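Local coordinates for diketoreductase (Acinetobacter baylyi, PDB 4E12), which catalyses the NADH-dependent reduction of dicarbonyl compounds and probably also interconverts (3S)-3-hydroxyacyl-CoA and 3-oxoacyl-CoA, at residues T12-L15 against G16-A20; A20-T23 against A24-F28; T119-S122 against T123-P126; D34-T37 against D38-D41. All coordinates share one frame; numbering follows the deposited sequence.

Contact 1: T12-L15 against G16-A20. With SO4 (sulfate ion), chain H.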
# COMPACT_ATOMS: atom_id res chain seq x y z
N THR A 12 31.90 -0.56 -1.27
CA THR A 12 31.83 -1.30 -0.02
C THR A 12 31.06 -0.54 1.02
O THR A 12 31.31 -0.69 2.22
CB THR A 12 33.23 -1.62 0.51
OG1 THR A 12 33.97 -0.40 0.71
CG2 THR A 12 33.96 -2.51 -0.49
N GLY A 13 30.13 0.30 0.56
CA GLY A 13 29.26 1.03 1.46
C GLY A 13 28.20 0.16 2.09
O GLY A 13 28.34 -1.07 2.12
N VAL A 14 27.14 0.78 2.60
CA VAL A 14 26.04 0.04 3.22
C VAL A 14 25.50 -1.07 2.31
O VAL A 14 25.39 -2.22 2.73
CB VAL A 14 24.89 1.00 3.62
CG1 VAL A 14 23.69 0.22 4.11
CG2 VAL A 14 25.37 1.97 4.71
N LEU A 15 25.20 -0.72 1.05
CA LEU A 15 24.63 -1.68 0.11
C LEU A 15 25.68 -2.63 -0.47
O LEU A 15 25.44 -3.83 -0.55
CB LEU A 15 23.90 -0.98 -1.03
CG LEU A 15 22.67 -0.16 -0.63
CD1 LEU A 15 22.18 0.69 -1.80
CD2 LEU A 15 21.58 -1.10 -0.14
N GLY A 16 26.82 -2.11 -0.89
CA GLY A 16 27.85 -2.98 -1.43
C GLY A 16 28.35 -4.03 -0.45
O GLY A 16 28.63 -5.17 -0.82
N SER A 17 28.46 -3.66 0.82
CA SER A 17 28.99 -4.61 1.79
C SER A 17 27.97 -5.72 2.07
O SER A 17 28.36 -6.88 2.21
CB SER A 17 29.43 -3.94 3.10
OG SER A 17 28.33 -3.39 3.78
N GLN A 18 26.68 -5.39 2.12
CA GLN A 18 25.66 -6.43 2.31
C GLN A 18 25.62 -7.38 1.12
O GLN A 18 25.49 -8.60 1.29
CB GLN A 18 24.27 -5.81 2.49
CG GLN A 18 24.16 -4.96 3.71
CD GLN A 18 22.77 -4.40 3.93
OE1 GLN A 18 21.76 -5.05 3.66
NE2 GLN A 18 22.72 -3.17 4.41
N ILE A 19 25.71 -6.83 -0.09
CA ILE A 19 25.66 -7.65 -1.29
C ILE A 19 26.85 -8.59 -1.32
O ILE A 19 26.73 -9.77 -1.62
CB ILE A 19 25.67 -6.77 -2.56
CG1 ILE A 19 24.39 -5.91 -2.63
CG2 ILE A 19 25.85 -7.64 -3.80
CD1 ILE A 19 24.37 -4.89 -3.76
N ALA A 20 28.02 -8.03 -0.99
CA ALA A 20 29.25 -8.80 -0.98
C ALA A 20 29.19 -9.89 0.08
O ALA A 20 29.56 -11.04 -0.20
CB ALA A 20 30.44 -7.87 -0.75
S SO4 H . 26.16 3.32 0.26
O1 SO4 H . 24.87 4.01 0.08
O2 SO4 H . 25.98 1.87 -0.00
O3 SO4 H . 27.15 3.87 -0.69
O4 SO4 H . 26.64 3.52 1.64
O HOH W 1 28.13 0.50 -1.49

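Contact 2: A20-T23 against A24-F28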
# COMPACT_ATOMS: atom_id res chain seq x y z
N ALA A 20 28.02 -8.03 -0.99
CA ALA A 20 29.25 -8.80 -0.98
C ALA A 20 29.19 -9.89 0.08
O ALA A 20 29.56 -11.04 -0.20
CB ALA A 20 30.44 -7.87 -0.75
N PHE A 21 28.68 -9.56 1.26
CA PHE A 21 28.65 -10.52 2.35
C PHE A 21 27.65 -11.62 2.10
O PHE A 21 27.97 -12.79 2.30
CB PHE A 21 28.39 -9.87 3.72
CG PHE A 21 28.73 -10.78 4.86
CD1 PHE A 21 30.01 -10.80 5.40
CD2 PHE A 21 27.76 -11.64 5.40
CE1 PHE A 21 30.35 -11.66 6.46
CE2 PHE A 21 28.08 -12.50 6.45
CZ PHE A 21 29.37 -12.51 6.99
N GLN A 22 26.43 -11.27 1.69
CA GLN A 22 25.43 -12.25 1.31
C GLN A 22 26.00 -13.22 0.26
O GLN A 22 25.79 -14.43 0.32
CB GLN A 22 24.18 -11.54 0.75
CG GLN A 22 23.00 -12.47 0.42
CD GLN A 22 22.31 -13.06 1.64
OE1 GLN A 22 22.66 -12.77 2.78
NE2 GLN A 22 21.32 -13.91 1.39
N THR A 23 26.72 -12.67 -0.71
CA THR A 23 27.25 -13.48 -1.80
C THR A 23 28.36 -14.41 -1.30
O THR A 23 28.39 -15.60 -1.66
CB THR A 23 27.71 -12.58 -2.97
OG1 THR A 23 26.57 -11.92 -3.54
CG2 THR A 23 28.37 -13.40 -4.06
N ALA A 24 29.24 -13.88 -0.47
CA ALA A 24 30.27 -14.68 0.18
C ALA A 24 29.66 -15.76 1.08
O ALA A 24 30.03 -16.94 0.98
CB ALA A 24 31.21 -13.78 0.97
N PHE A 25 28.68 -15.38 1.91
CA PHE A 25 28.03 -16.33 2.83
C PHE A 25 27.45 -17.55 2.09
O PHE A 25 27.36 -18.65 2.66
CB PHE A 25 26.93 -15.62 3.62
CG PHE A 25 26.19 -16.52 4.58
CD1 PHE A 25 26.86 -17.19 5.60
CD2 PHE A 25 24.81 -16.69 4.46
CE1 PHE A 25 26.16 -18.02 6.49
CE2 PHE A 25 24.11 -17.51 5.33
CZ PHE A 25 24.78 -18.18 6.34
N HIS A 26 27.07 -17.37 0.84
CA HIS A 26 26.47 -18.44 0.05
C HIS A 26 27.43 -19.19 -0.86
O HIS A 26 26.98 -19.87 -1.79
CB HIS A 26 25.28 -17.95 -0.75
CG HIS A 26 24.03 -17.78 0.06
ND1 HIS A 26 23.75 -16.64 0.76
CD2 HIS A 26 22.99 -18.62 0.27
CE1 HIS A 26 22.59 -16.78 1.38
NE2 HIS A 26 22.11 -17.97 1.09
N GLY A 27 28.73 -19.05 -0.62
CA GLY A 27 29.67 -19.96 -1.25
C GLY A 27 30.45 -19.43 -2.42
O GLY A 27 31.37 -20.10 -2.90
N PHE A 28 30.12 -18.25 -2.90
CA PHE A 28 30.83 -17.68 -4.05
C PHE A 28 32.16 -17.10 -3.63
O PHE A 28 32.37 -16.82 -2.44
CB PHE A 28 29.97 -16.62 -4.76
CG PHE A 28 28.73 -17.18 -5.40
CD1 PHE A 28 27.61 -17.49 -4.65
CD2 PHE A 28 28.69 -17.40 -6.78
CE1 PHE A 28 26.47 -18.02 -5.24
CE2 PHE A 28 27.55 -17.93 -7.38
CZ PHE A 28 26.44 -18.23 -6.61

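Contact 3: T119-S122 against T123-P126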
# COMPACT_ATOMS: atom_id res chain seq x y z
N THR A 119 24.19 -3.49 -12.26
CA THR A 119 24.12 -2.26 -11.46
C THR A 119 23.06 -2.41 -10.35
O THR A 119 22.01 -3.00 -10.58
CB THR A 119 23.76 -1.04 -12.35
OG1 THR A 119 23.64 0.14 -11.55
CG2 THR A 119 22.46 -1.28 -13.12
N ASN A 120 23.35 -1.87 -9.16
CA ASN A 120 22.39 -1.90 -8.05
C ASN A 120 21.66 -0.56 -7.98
O ASN A 120 20.93 -0.30 -7.02
CB ASN A 120 23.11 -2.19 -6.72
CG ASN A 120 22.17 -2.20 -5.53
OD1 ASN A 120 21.13 -2.86 -5.54
ND2 ASN A 120 22.52 -1.44 -4.49
N SER A 121 21.82 0.28 -9.01
CA SER A 121 21.42 1.69 -8.97
C SER A 121 19.93 1.88 -8.66
O SER A 121 19.08 1.25 -9.29
CB SER A 121 21.78 2.41 -10.28
OG SER A 121 21.48 3.79 -10.20
N SER A 122 19.63 2.76 -7.70
CA SER A 122 18.25 3.15 -7.39
C SER A 122 17.82 4.45 -8.07
O SER A 122 16.66 4.84 -7.96
CB SER A 122 18.02 3.28 -5.87
OG SER A 122 18.11 2.04 -5.19
N THR A 123 18.73 5.14 -8.75
CA THR A 123 18.38 6.42 -9.36
C THR A 123 18.66 6.46 -10.86
O THR A 123 18.17 7.34 -11.56
CB THR A 123 19.16 7.58 -8.71
OG1 THR A 123 20.55 7.43 -9.01
CG2 THR A 123 18.97 7.57 -7.21
N LEU A 124 19.45 5.51 -11.34
CA LEU A 124 19.81 5.48 -12.75
C LEU A 124 19.33 4.21 -13.44
O LEU A 124 19.44 3.11 -12.89
CB LEU A 124 21.32 5.62 -12.91
CG LEU A 124 21.82 7.06 -12.79
CD1 LEU A 124 23.30 7.13 -12.43
CD2 LEU A 124 21.51 7.78 -14.10
N LEU A 125 18.80 4.37 -14.64
CA LEU A 125 18.34 3.25 -15.44
C LEU A 125 19.49 2.57 -16.17
O LEU A 125 20.46 3.21 -16.56
CB LEU A 125 17.31 3.74 -16.47
CG LEU A 125 16.01 4.33 -15.95
CD1 LEU A 125 15.14 4.72 -17.14
CD2 LEU A 125 15.29 3.27 -15.13
N PRO A 126 19.40 1.24 -16.36
CA PRO A 126 20.46 0.55 -17.09
C PRO A 126 20.65 1.13 -18.49
O PRO A 126 21.74 1.07 -19.06
CB PRO A 126 19.98 -0.90 -17.12
CG PRO A 126 19.12 -1.02 -15.90
CD PRO A 126 18.41 0.30 -15.79
O HOH W 2 17.47 1.37 -12.36

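Contact 4: D34-T37 against D38-D41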
# COMPACT_ATOMS: atom_id res chain seq x y z
N ASP A 34 37.25 -1.26 -3.68
CA ASP A 34 37.00 0.13 -3.31
C ASP A 34 38.28 0.92 -3.58
O ASP A 34 39.29 0.34 -3.98
CB ASP A 34 36.50 0.25 -1.88
CG ASP A 34 35.57 1.45 -1.69
OD1 ASP A 34 35.76 2.48 -2.36
OD2 ASP A 34 34.63 1.35 -0.89
N ILE A 35 38.24 2.22 -3.35
CA ILE A 35 39.23 3.10 -3.98
C ILE A 35 40.60 3.12 -3.33
O ILE A 35 41.59 3.36 -4.01
CB ILE A 35 38.69 4.53 -4.17
CG1 ILE A 35 38.40 5.19 -2.82
CG2 ILE A 35 37.43 4.50 -5.02
CD1 ILE A 35 37.85 6.61 -2.94
N ASN A 36 40.69 2.89 -2.03
CA ASN A 36 42.00 2.88 -1.40
C ASN A 36 41.98 2.00 -0.18
O ASN A 36 40.96 1.35 0.09
CB ASN A 36 42.47 4.32 -1.10
CG ASN A 36 41.53 5.06 -0.19
OD1 ASN A 36 40.77 4.45 0.57
ND2 ASN A 36 41.54 6.39 -0.27
N THR A 37 43.09 1.94 0.56
CA THR A 37 43.16 1.02 1.68
C THR A 37 42.33 1.53 2.85
O THR A 37 41.85 0.74 3.67
CB THR A 37 44.61 0.75 2.15
OG1 THR A 37 45.15 1.94 2.73
CG2 THR A 37 45.47 0.32 0.98
N ASP A 38 42.16 2.85 2.95
CA ASP A 38 41.26 3.40 3.96
C ASP A 38 39.82 2.90 3.76
O ASP A 38 39.17 2.50 4.73
CB ASP A 38 41.26 4.93 3.95
CG ASP A 38 42.53 5.51 4.54
OD1 ASP A 38 43.30 4.77 5.19
OD2 ASP A 38 42.75 6.73 4.37
N ALA A 39 39.31 2.96 2.54
CA ALA A 39 37.97 2.45 2.26
C ALA A 39 37.92 0.93 2.47
O ALA A 39 36.91 0.38 2.92
CB ALA A 39 37.57 2.78 0.84
N LEU A 40 39.00 0.24 2.13
CA LEU A 40 39.03 -1.20 2.33
C LEU A 40 39.06 -1.59 3.80
O LEU A 40 38.50 -2.62 4.19
CB LEU A 40 40.20 -1.83 1.58
CG LEU A 40 40.13 -1.80 0.06
CD1 LEU A 40 41.42 -2.34 -0.51
CD2 LEU A 40 38.95 -2.61 -0.44
N ASP A 41 39.72 -0.77 4.62
CA ASP A 41 39.70 -0.97 6.06
C ASP A 41 38.29 -0.82 6.61
O ASP A 41 37.86 -1.60 7.46
CB ASP A 41 40.63 0.01 6.78
CG ASP A 41 42.11 -0.28 6.54
OD1 ASP A 41 42.45 -1.41 6.12
OD2 ASP A 41 42.93 0.64 6.77

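Contact 1: T12-L15 against G16-A20
The glycine-rich strand-turn-helix of the Rossmann fold closes here, with Gly13 of its GxGxxG pattern capping, and Gly16 lying in, the first turn of helix 14-25. Gly13 is the N-cap, and its carbonyl oxygen is gripped twice by Ser17: Ser17 N donates to Gly13 O over 2.9 Å, and Ser17 OG donates to Gly13 O over 2.9 Å as well. The two donors reach the oxygen from opposite faces of its carbonyl plane. A chi1 of 66° sets the hydroxyl between its own backbone N and carbonyl carbon, which turns it back along the helix.

Thr12, Val14 and Leu15 belong to the NAD(+) site. A sulfate, probably from the crystallisation liquor, sits at the helix N terminus, where Rossmann enzymes commonly hold the dinucleotide diphosphate. Val14 N donates to sulfate O4 at 2.9 Å, and Leu15 N to sulfate O2 at 2.9 Å and a nearly straight 169°. One water accepts from Gly16 N at 3.0 Å and may donate to sulfate O2.

Val14 and Gln18 run side by side. The Gln18 amide is held mainly by Asn146 and Val148, while its NE2 lies 3.5 Å from Val14 CG1.

Contact 2: A20-T23 against A24-F28
Of the rings at the C-terminal end of helix 14-25 and just beyond it, that of His26 has Gln22 O at its edge, only 4° out of the ring plane. His26 ND1 donates to Gln22 O at 3.0 Å, a bond that fixes the ring's rotation; His26 N adds a weak bond to the same oxygen. The Gln22 amide lies alongside the imidazole with the planes 54° apart, and Gln22 NE2 comes within 3.1 Å of His26 CE1. This amide is fixed by Tyr54 OH at OE1 and Ile177 O at NE2.

The Phe28 ring likewise has Thr23 O near its plane, at an edge, while Thr23 CG2 packs 3.7 Å from Phe28 CB. With CG2 anti to its backbone N, Thr23 can present that methyl to Phe28 while OG1 turns back to Ile19 O. Phe21 and Phe25 both make edge-to-face stacks with Tyr54 of helix 37-57.

The backbone ends as a Schellman motif. Phe28 N reaches Thr23 O in a weak 3.4 Å bond, Gly27 N donates to Ala24 O at 2.9 Å, and Gly27 supplies the positive phi (104°). The motif terminates helix 14-25 before strand 29-33, within the first beta-alpha-beta unit of the Rossmann fold.

Contact 3: T119-S122 against T123-P126
Ser121 folds back onto Thr123 and Leu124 in the loop that leaves strand 116-119 of the Rossmann sheet, just after an ST turn in which Ser121 N donates to Thr119 OG1 at 3.1 Å. Its CB points into the bend and packs 3.6 Å from Leu124 O. One atom further on, OG is carried anti to the backbone N (chi1 -176°), which swings the hydroxyl across the loop to the returning chain. There Ser121 OG accepts from Leu124 N at 2.9 Å and 144°, and takes a weaker bond from Thr123 N at 3.4 Å. Leu124 CB lies against the same oxygen, 3.3 Å from Ser121 OG. Two successive amides are thus gathered on one hydroxyl, and the chain directions of 119-122 and 123-126 differ by 148°, the measure of the reversal.

Around this bend lie parts of the NAD(+) site. Asn120 and Ser122 belong to it, and Ser122 N is bound by Glu95, another residue of the site. Ser122 OG pairs with His143 NE2, a histidine predicted to be important for catalysis. Thr119 OG1, besides its part in the turn, is held by Glu91.

At the mouth of the bend Thr119 CG2 approaches Pro126 CG at 4.4 Å. Nearer the turn a water bridges the two arms, donating to Leu124 O at 2.7 Å and weakly to Ser121 O at 3.5 Å.

Contact 4: D34-T37 against D38-D41
Asn36 and Ala39 make the central bond: Ala39 N donates to Asn36 OD1 at 2.9 Å, with an N-H...O angle of 167° and the donor nearly in line with the side-chain C=O. Asn36 is therefore the N-cap of helix 37-57, its amide oxygen standing in for the missing preceding turn. A chi1 of 59° curls that oxygen back over the opening turn. Two ordinary helical bonds follow at once, Leu40 N to Asn36 O at 3.0 Å and Asp41 N to Thr37 O at 2.8 Å.

Beside the cap, the Ala39 methyl packs on one face of the Asp34 carboxylate, with Ala39 CB 3.5 Å from Asp34 CG and almost equally far from its two oxygens. Leu40 CD2 supports the same residue at 4.0 Å from Asp34 CB.

Two bonds orient the carboxylate, one from its own loop and one from further out. Asp34 OD1 accepts from Ile35 N at 2.7 Å through its anti lone pair, and Thr12 OG1 hydrogen-bonds OD2. Asp34 is an NAD(+)-binding residue; an acid after the second strand of such folds usually receives the adenosine ribose hydroxyls, and probably does so here.

The turn joins strand 29-33 to helix 37-57, and the Asp34 backbone is hydrogen-bonded to Ser76 of the neighbouring edge strand 74-76.

In the fold
From the N terminus, contact 1 opens helix 14-25 after strand 6-10, and contact 2 closes that helix before strand 29-33; the two overlap at Ala20, with centres about 11 Å apart. Contact 4 then turns the chain from strand 29-33 into helix 37-57. Contact 3 comes much later, between strand 116-119 and helix 126-133. All four are local; apart from that overlap they follow in series, and none nests in or crosses another. Contact 1 touches contacts 3 and 4: Thr12 meets Asp34, and Leu15 and Ile19 pack on Asn120. Together, contacts 1, 3 and 4 bring NAD(+)-binding residues from three strand ends to the start of helix 14-25, while contact 2 stays clear of contacts 3 and 4.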